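Local coordinates for protein dTDP-4-dehydrorhamnose reductase (PDB 3SC6) that binds NADP in a Rossmann fold and probably reduces dTDP-4-dehydrorhamnose to dTDP-L-rhamnose with NADPH, the last step of the rhamnose pathway, at residues V51-R56 / S94-A99; T153-G158 / G186-V191; H211-G216 / S255-N260. All coordinates share one frame; numbering follows the deposited sequence.

Overall arrangement
The three contacts follow one another along the chain, each closing before the next opens. Contact 1 joins the C-terminal ends of helices 45-55 and 76-97 at the surface of the Rossmann fold, its centre about 30 Å from that of contact 2 and about 31 Å from that of contact 3. Contacts 2 and 3 have centres about 10 Å apart and touch, with a probable hydrogen bond from Tyr190 N of contact 2 to Asn214 OD1 of contact 3. Strand 148-157, which lies against the NADP, pairs in parallel with strands 185-190 and 208-211. Contact 2 thus lines the nicotinamide end of the pocket and contact 3 packs behind it, while contact 1 packs peripheral helices.

Contact 1 (V51-R56 / S94-A99); sequences VVQEIR and SQLVGA
Val52 and Val97 meet methyl to methyl and form the apolar part of this contact between the last turns of helices 45-55 and 76-97. The two side chains cross at about a right angle, with Val52 CG1 lying 3.4 Å from Val97 CG1 and 3.7 Å from Val97 CG2. Val52 CG1 stands anti to its backbone N (chi1 178°), while Val97 CG1 is anti to its own carbonyl carbon and also approaches Val52 O.

Gln53 offers its amide, NE2 lying 3.4 Å from Leu96 CD2, a polar group against a methyl. From the end of the helix, Arg56 passes Val97 in the opposite direction, with Arg56 CG 4.1 Å from Val97 CG1.

Helix 76-97 ends in a Schellman motif in which Gly98, at positive phi, is the C-prime residue: Ala99 N binds Ser94 O at 3.0 Å, and Gly98 N makes a weak bond to Gln95 O. Arg56, also at positive phi, turns the chain out of helix 45-55, and its O accepts from Arg7.

No hydrogen bond crosses between the segments, so this surface contact rests on van der Waals packing, with a largely apolar centre and exposed Gln53, Leu96 and Arg56 round it.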
# COMPACT_ATOMS: atom_id res chain seq x y z
N VAL A 51 -16.98 -16.11 -7.41
CA VAL A 51 -17.15 -14.69 -7.68
C VAL A 51 -16.44 -14.24 -8.96
O VAL A 51 -17.01 -13.50 -9.76
CB VAL A 51 -16.65 -13.83 -6.50
CG1 VAL A 51 -16.79 -12.35 -6.83
CG2 VAL A 51 -17.43 -14.17 -5.24
N VAL A 52 -15.20 -14.68 -9.14
CA VAL A 52 -14.44 -14.30 -10.33
C VAL A 52 -15.03 -14.91 -11.60
O VAL A 52 -14.94 -14.31 -12.67
CB VAL A 52 -12.94 -14.66 -10.19
CG1 VAL A 52 -12.19 -14.31 -11.47
CG2 VAL A 52 -12.33 -13.94 -9.01
N GLN A 53 -15.63 -16.10 -11.50
CA GLN A 53 -16.24 -16.75 -12.66
C GLN A 53 -17.49 -16.01 -13.10
O GLN A 53 -17.65 -15.67 -14.27
CB GLN A 53 -16.63 -18.20 -12.36
CG GLN A 53 -15.50 -19.19 -12.10
CD GLN A 53 -14.61 -19.42 -13.31
OE1 GLN A 53 -14.77 -18.78 -14.35
NE2 GLN A 53 -13.67 -20.35 -13.17
N GLU A 54 -18.38 -15.76 -12.15
CA GLU A 54 -19.64 -15.07 -12.40
C GLU A 54 -19.44 -13.69 -13.02
O GLU A 54 -19.96 -13.41 -14.10
CB GLU A 54 -20.43 -14.96 -11.09
CG GLU A 54 -21.77 -14.25 -11.22
CD GLU A 54 -22.53 -14.19 -9.91
OE1 GLU A 54 -22.05 -14.77 -8.91
OE2 GLU A 54 -23.61 -13.57 -9.88
N ILE A 55 -18.70 -12.83 -12.34
CA ILE A 55 -18.44 -11.48 -12.83
C ILE A 55 -17.48 -11.50 -14.02
O ILE A 55 -17.63 -10.74 -14.97
CB ILE A 55 -17.86 -10.58 -11.73
CG1 ILE A 55 -18.82 -10.51 -10.54
CG2 ILE A 55 -17.61 -9.19 -12.27
CD1 ILE A 55 -18.33 -9.65 -9.40
N ARG A 56 -16.50 -12.40 -13.94
CA ARG A 56 -15.49 -12.56 -14.98
C ARG A 56 -14.97 -11.19 -15.39
O ARG A 56 -15.33 -10.66 -16.45
CB ARG A 56 -16.05 -13.37 -16.14
CG ARG A 56 -15.03 -13.71 -17.20
CD ARG A 56 -15.60 -14.66 -18.22
NE ARG A 56 -14.58 -15.06 -19.19
CZ ARG A 56 -14.77 -15.95 -20.16
NH1 ARG A 56 -15.94 -16.57 -20.28
NH2 ARG A 56 -13.78 -16.24 -20.99
N SER A 94 -7.63 -15.28 -11.28
CA SER A 94 -7.29 -14.29 -12.29
C SER A 94 -6.87 -14.98 -13.58
O SER A 94 -7.21 -14.54 -14.67
CB SER A 94 -6.15 -13.40 -11.79
OG SER A 94 -6.50 -12.72 -10.59
N GLN A 95 -6.12 -16.08 -13.43
CA GLN A 95 -5.65 -16.85 -14.58
C GLN A 95 -6.81 -17.49 -15.35
O GLN A 95 -6.89 -17.35 -16.57
CB GLN A 95 -4.65 -17.92 -14.12
CG GLN A 95 -4.06 -18.77 -15.26
CD GLN A 95 -3.24 -17.97 -16.27
OE1 GLN A 95 -2.96 -16.79 -16.05
NE2 GLN A 95 -2.84 -18.60 -17.37
N LEU A 96 -7.72 -18.19 -14.66
CA LEU A 96 -8.85 -18.83 -15.35
C LEU A 96 -9.69 -17.85 -16.17
O LEU A 96 -10.30 -18.25 -17.15
CB LEU A 96 -9.80 -19.59 -14.40
CG LEU A 96 -9.33 -20.85 -13.68
CD1 LEU A 96 -8.11 -20.61 -12.82
CD2 LEU A 96 -10.46 -21.40 -12.84
N VAL A 97 -9.74 -16.59 -15.76
CA VAL A 97 -10.53 -15.59 -16.49
C VAL A 97 -9.65 -14.73 -17.40
O VAL A 97 -10.16 -14.09 -18.31
CB VAL A 97 -11.31 -14.65 -15.54
CG1 VAL A 97 -12.27 -15.45 -14.66
CG2 VAL A 97 -10.34 -13.84 -14.68
N GLY A 98 -8.35 -14.71 -17.13
CA GLY A 98 -7.43 -13.93 -17.93
C GLY A 98 -7.52 -12.45 -17.61
O GLY A 98 -7.45 -11.60 -18.50
N ALA A 99 -7.67 -12.14 -16.33
CA ALA A 99 -7.78 -10.76 -15.88
C ALA A 99 -6.41 -10.22 -15.50
O ALA A 99 -5.54 -10.98 -15.07
CB ALA A 99 -8.71 -10.67 -14.69

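Contact 2 (T153-G158 / G186-V191); sequences TSWLYG and GSPTYV. With NAP (NADP nicotinamide-adenine-dinucleotide phosphate), chain G.
Tyr157 lies across from Tyr190 where strands 148-157 and 185-190 run parallel, Leu156 bridging to Thr189 and Tyr157 to Tyr190. From CB, its CG is set between the backbone N and the carbonyl carbon (chi1 67°), a step closer to Thr189 O. Beyond it, CD1 comes 3.5 Å from Thr189 O, CE1 meets Thr189 C (3.7 Å) and Pro188 CB (3.9 Å), CE2 meets Tyr190 CB, and CZ lies 3.7 Å and OH 3.6 Å from that same Tyr190 CB. Tyr190 CA packs over one face of this ring in a CH-pi contact, whereas the two tyrosine rings, though nearly parallel, barely overlap.

The backbone ladder runs from Thr189 N to Trp155 O (2.8 Å), from Tyr157 N to Thr189 O and from Val191 N to Tyr157 O. Thr189 OG1 adds a bond to Ser154 O, in the carbonyl plane. Gly186 CA lies over the six-membered ring of Trp155, 3.7 Å from its centroid.

Thr153 to Leu156 belong to the NADP pocket, at its nicotinamide: Thr153 O is 3.4 Å from C5N. Helix 16-24 meets Leu156 and Val191 through Leu17, helix 273-283 packs on Tyr157 and Pro188, and Trp220 stacks on Trp155.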
# COMPACT_ATOMS: atom_id res chain seq x y z
N THR A 153 4.28 -0.17 -2.30
CA THR A 153 4.11 1.19 -1.83
C THR A 153 4.57 1.21 -0.37
O THR A 153 5.02 0.19 0.14
CB THR A 153 2.66 1.65 -1.93
OG1 THR A 153 2.57 3.04 -1.60
CG2 THR A 153 1.76 0.82 -1.03
N SER A 154 4.44 2.36 0.30
CA SER A 154 4.86 2.47 1.71
C SER A 154 4.33 3.71 2.41
O SER A 154 4.08 4.73 1.76
CB SER A 154 6.38 2.54 1.76
OG SER A 154 6.85 3.68 1.06
N TRP A 155 4.14 3.63 3.74
CA TRP A 155 3.65 4.78 4.50
C TRP A 155 2.42 5.34 3.82
O TRP A 155 2.30 6.54 3.59
CB TRP A 155 4.78 5.81 4.55
CG TRP A 155 5.93 5.39 5.42
CD1 TRP A 155 6.60 4.20 5.40
CD2 TRP A 155 6.71 6.26 6.26
NE1 TRP A 155 7.64 4.22 6.29
CE2 TRP A 155 7.75 5.48 6.81
CE3 TRP A 155 6.60 7.60 6.64
CZ2 TRP A 155 8.67 6.00 7.72
CZ3 TRP A 155 7.51 8.11 7.54
CH2 TRP A 155 8.53 7.31 8.07
N LEU A 156 1.50 4.44 3.51
CA LEU A 156 0.26 4.78 2.84
C LEU A 156 -0.77 5.35 3.82
O LEU A 156 -0.90 4.86 4.95
CB LEU A 156 -0.29 3.51 2.18
CG LEU A 156 -1.53 3.59 1.31
CD1 LEU A 156 -1.29 4.54 0.14
CD2 LEU A 156 -1.89 2.21 0.79
N TYR A 157 -1.48 6.39 3.40
CA TYR A 157 -2.51 7.03 4.23
C TYR A 157 -3.53 7.68 3.31
O TYR A 157 -3.15 8.24 2.28
CB TYR A 157 -1.90 8.10 5.15
CG TYR A 157 -1.35 9.29 4.42
CD1 TYR A 157 -0.05 9.31 3.94
CD2 TYR A 157 -2.13 10.43 4.23
CE1 TYR A 157 0.46 10.42 3.28
CE2 TYR A 157 -1.64 11.53 3.57
CZ TYR A 157 -0.35 11.53 3.10
OH TYR A 157 0.13 12.64 2.44
N GLY A 158 -4.81 7.61 3.67
CA GLY A 158 -5.87 8.20 2.85
C GLY A 158 -6.97 8.90 3.62
O GLY A 158 -6.84 9.16 4.81
N GLY A 186 11.40 7.46 5.79
CA GLY A 186 10.49 6.85 4.84
C GLY A 186 9.90 7.87 3.89
O GLY A 186 10.35 9.01 3.84
N SER A 187 8.90 7.45 3.13
CA SER A 187 8.25 8.34 2.17
C SER A 187 6.73 8.20 2.20
O SER A 187 6.17 7.25 1.64
CB SER A 187 8.78 8.06 0.76
OG SER A 187 8.51 6.72 0.40
N PRO A 188 6.05 9.15 2.87
CA PRO A 188 4.60 9.14 2.97
C PRO A 188 3.94 9.10 1.61
O PRO A 188 4.27 9.91 0.74
CB PRO A 188 4.29 10.47 3.67
CG PRO A 188 5.53 10.83 4.39
CD PRO A 188 6.66 10.26 3.62
N THR A 189 3.00 8.17 1.42
CA THR A 189 2.31 8.04 0.15
C THR A 189 0.80 8.20 0.30
O THR A 189 0.15 7.42 0.99
CB THR A 189 2.59 6.68 -0.48
OG1 THR A 189 3.99 6.55 -0.73
CG2 THR A 189 1.83 6.54 -1.79
N TYR A 190 0.25 9.23 -0.35
CA TYR A 190 -1.18 9.49 -0.29
C TYR A 190 -1.96 8.69 -1.33
O TYR A 190 -1.74 8.82 -2.53
CB TYR A 190 -1.47 10.99 -0.37
CG TYR A 190 -2.93 11.35 -0.50
CD1 TYR A 190 -3.89 10.72 0.27
CD2 TYR A 190 -3.33 12.40 -1.31
CE1 TYR A 190 -5.23 11.06 0.17
CE2 TYR A 190 -4.66 12.77 -1.40
CZ TYR A 190 -5.60 12.09 -0.66
OH TYR A 190 -6.92 12.44 -0.75
N VAL A 191 -2.86 7.85 -0.83
CA VAL A 191 -3.71 6.98 -1.65
C VAL A 191 -4.16 7.59 -2.97
O VAL A 191 -4.11 6.94 -4.00
CB VAL A 191 -4.96 6.53 -0.86
CG1 VAL A 191 -5.89 5.72 -1.74
CG2 VAL A 191 -4.55 5.72 0.37
PA NAP G . -6.20 -2.11 5.34
O1A NAP G . -5.91 -3.06 6.48
O2A NAP G . -7.11 -0.92 5.59
O5B NAP G . -6.78 -2.93 4.10
C5B NAP G . -6.78 -4.36 4.06
C4B NAP G . -8.22 -4.85 3.98
O4B NAP G . -8.24 -6.26 3.71
C3B NAP G . -8.98 -4.63 5.29
O3B NAP G . -10.17 -3.86 5.08
C2B NAP G . -9.34 -6.02 5.76
O2B NAP G . -10.62 -6.06 6.40
C1B NAP G . -9.31 -6.83 4.47
N9A NAP G . -9.19 -8.29 4.73
C8A NAP G . -8.66 -8.90 5.80
N7A NAP G . -8.78 -10.24 5.65
C5A NAP G . -9.41 -10.46 4.48
C6A NAP G . -9.84 -11.67 3.74
N6A NAP G . -9.61 -12.91 4.26
N1A NAP G . -10.45 -11.52 2.55
C2A NAP G . -10.67 -10.29 2.04
N3A NAP G . -10.29 -9.17 2.70
C4A NAP G . -9.66 -9.23 3.90
O3 NAP G . -4.79 -1.57 4.75
PN NAP G . -4.66 -0.84 3.32
O1N NAP G . -3.54 0.17 3.43
O2N NAP G . -6.01 -0.42 2.81
O5D NAP G . -4.15 -2.02 2.37
C5D NAP G . -3.70 -1.75 1.04
C4D NAP G . -2.50 -2.63 0.69
O4D NAP G . -1.28 -1.86 0.76
C3D NAP G . -2.33 -3.82 1.63
O3D NAP G . -2.28 -5.04 0.88
C2D NAP G . -1.02 -3.58 2.35
O2D NAP G . -0.32 -4.82 2.52
C1D NAP G . -0.27 -2.61 1.45
N1N NAP G . 0.63 -1.70 2.19
C2N NAP G . 0.13 -0.87 3.12
C3N NAP G . 0.97 -0.01 3.82
C7N NAP G . 0.38 0.91 4.87
O7N NAP G . -0.81 0.82 5.13
N7N NAP G . 1.16 1.80 5.49
C4N NAP G . 2.33 -0.00 3.54
C5N NAP G . 2.82 -0.86 2.57
C6N NAP G . 1.94 -1.70 1.90
P2B NAP G . -10.73 -6.21 8.00
O1X NAP G . -12.19 -5.94 8.26
O2X NAP G . -10.30 -7.63 8.28
O3X NAP G . -9.79 -5.16 8.54

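Contact 3 (H211-G216 / S255-N260); sequences HVSNTG and SIFQHN
The loop that leaves strand 208-211 of the Rossmann sheet packs here against the segment leading into helix 260-264, for which His259 occupies the N-cap position. His211 and Phe257 form an offset stack, with centroids 4.2 Å apart and planes tilted by 30°. CG of His211, anti to the carbonyl carbon (chi1 -63°), is thereby set 3.5 Å from Phe257 CG. Phe257 CD1 lies over one face of the imidazole, displaced toward the rim, and its closest atom there is His211 ND1, at 3.3 Å. The two CB atoms also meet, His211 CB 3.5 Å from Phe257 CB.

The imidazole is also held through its nitrogens. ND1 makes a weak hydrogen bond to Gln258 O, near the ring plane, and NE2 is bonded to Arg152 on strand 148-157. Partners at both nitrogens would limit its rotation. On the CD2 edge of the phenyl ring, Ser213 OG lies in the plane, 3.3 Å from Phe257 CD2, while the same hydroxyl gives a weak bond to Val212 O. The Phe257 side chain also touches Arg152 and Asp107 and lies about 7 Å from the bound NADP, consistent with a place just behind the residues that line the cofactor pocket.

His259 ties the two segments together by its side chain. Its CE1 comes 3.3 Å from Ser213 O, and its ND1 donates to His211 O at 3.0 Å, approaching from above the carbonyl plane, 48° out of it.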
# COMPACT_ATOMS: atom_id res chain seq x y z
N HIS A 211 7.54 0.25 -8.12
CA HIS A 211 7.56 0.91 -6.83
C HIS A 211 6.82 2.23 -6.99
O HIS A 211 7.28 3.11 -7.73
CB HIS A 211 8.96 1.19 -6.27
CG HIS A 211 9.77 -0.04 -5.99
ND1 HIS A 211 11.14 -0.03 -5.91
CD2 HIS A 211 9.39 -1.33 -5.87
CE1 HIS A 211 11.57 -1.25 -5.67
NE2 HIS A 211 10.53 -2.07 -5.66
N VAL A 212 5.69 2.37 -6.32
CA VAL A 212 4.89 3.58 -6.40
C VAL A 212 4.77 4.22 -5.02
O VAL A 212 4.16 3.65 -4.11
CB VAL A 212 3.49 3.30 -6.94
CG1 VAL A 212 2.68 4.59 -7.01
CG2 VAL A 212 3.58 2.66 -8.32
N SER A 213 5.35 5.41 -4.89
CA SER A 213 5.34 6.15 -3.64
C SER A 213 5.60 7.59 -3.99
O SER A 213 6.04 7.89 -5.10
CB SER A 213 6.46 5.69 -2.72
OG SER A 213 6.34 4.31 -2.41
N ASN A 214 5.33 8.49 -3.05
CA ASN A 214 5.59 9.89 -3.31
C ASN A 214 7.09 10.12 -3.25
O ASN A 214 7.81 9.41 -2.54
CB ASN A 214 4.84 10.79 -2.32
CG ASN A 214 3.33 10.69 -2.46
OD1 ASN A 214 2.58 11.16 -1.61
ND2 ASN A 214 2.87 10.06 -3.53
N THR A 215 7.56 11.10 -4.01
CA THR A 215 8.97 11.45 -4.09
C THR A 215 9.53 12.01 -2.78
O THR A 215 8.79 12.55 -1.96
CB THR A 215 9.19 12.51 -5.18
OG1 THR A 215 8.74 12.00 -6.44
CG2 THR A 215 10.66 12.90 -5.29
N GLY A 216 10.84 11.85 -2.61
CA GLY A 216 11.53 12.35 -1.42
C GLY A 216 11.53 11.44 -0.21
O GLY A 216 10.65 10.60 -0.03
N SER A 255 13.26 3.28 4.60
CA SER A 255 12.27 2.64 3.73
C SER A 255 11.97 3.55 2.54
O SER A 255 10.97 4.26 2.52
CB SER A 255 10.99 2.33 4.50
OG SER A 255 10.40 3.51 5.04
N ILE A 256 12.86 3.52 1.55
CA ILE A 256 12.72 4.34 0.35
C ILE A 256 12.92 3.50 -0.91
O ILE A 256 13.73 2.58 -0.92
CB ILE A 256 13.79 5.46 0.33
CG1 ILE A 256 13.71 6.30 1.60
CG2 ILE A 256 13.64 6.33 -0.91
CD1 ILE A 256 14.74 7.40 1.66
N PHE A 257 12.17 3.82 -1.96
CA PHE A 257 12.28 3.10 -3.21
C PHE A 257 12.90 3.97 -4.28
O PHE A 257 12.89 5.20 -4.19
CB PHE A 257 10.92 2.72 -3.81
CG PHE A 257 10.08 1.81 -2.98
CD1 PHE A 257 10.50 0.51 -2.72
CD2 PHE A 257 8.81 2.18 -2.60
CE1 PHE A 257 9.70 -0.35 -2.01
CE2 PHE A 257 8.00 1.31 -1.90
CZ PHE A 257 8.45 0.04 -1.60
N GLN A 258 13.44 3.31 -5.31
CA GLN A 258 14.03 3.99 -6.44
C GLN A 258 12.91 3.75 -7.44
O GLN A 258 12.41 2.64 -7.55
CB GLN A 258 15.35 3.38 -6.91
CG GLN A 258 16.44 3.39 -5.86
CD GLN A 258 17.77 2.86 -6.38
OE1 GLN A 258 18.70 2.64 -5.61
NE2 GLN A 258 17.87 2.65 -7.69
N HIS A 259 12.49 4.80 -8.14
CA HIS A 259 11.40 4.66 -9.10
C HIS A 259 11.87 4.42 -10.53
O HIS A 259 11.70 5.27 -11.41
CB HIS A 259 10.51 5.91 -9.01
CG HIS A 259 10.00 6.17 -7.62
ND1 HIS A 259 8.86 5.58 -7.12
CD2 HIS A 259 10.49 6.94 -6.62
CE1 HIS A 259 8.66 5.99 -5.88
NE2 HIS A 259 9.64 6.81 -5.55
N ASN A 260 12.45 3.24 -10.77
CA ASN A 260 12.95 2.88 -12.09
C ASN A 260 11.85 2.49 -13.08
O ASN A 260 11.66 3.17 -14.08
CB ASN A 260 13.98 1.74 -11.99
CG ASN A 260 15.20 2.13 -11.19
OD1 ASN A 260 15.31 3.25 -10.69
ND2 ASN A 260 16.13 1.19 -11.06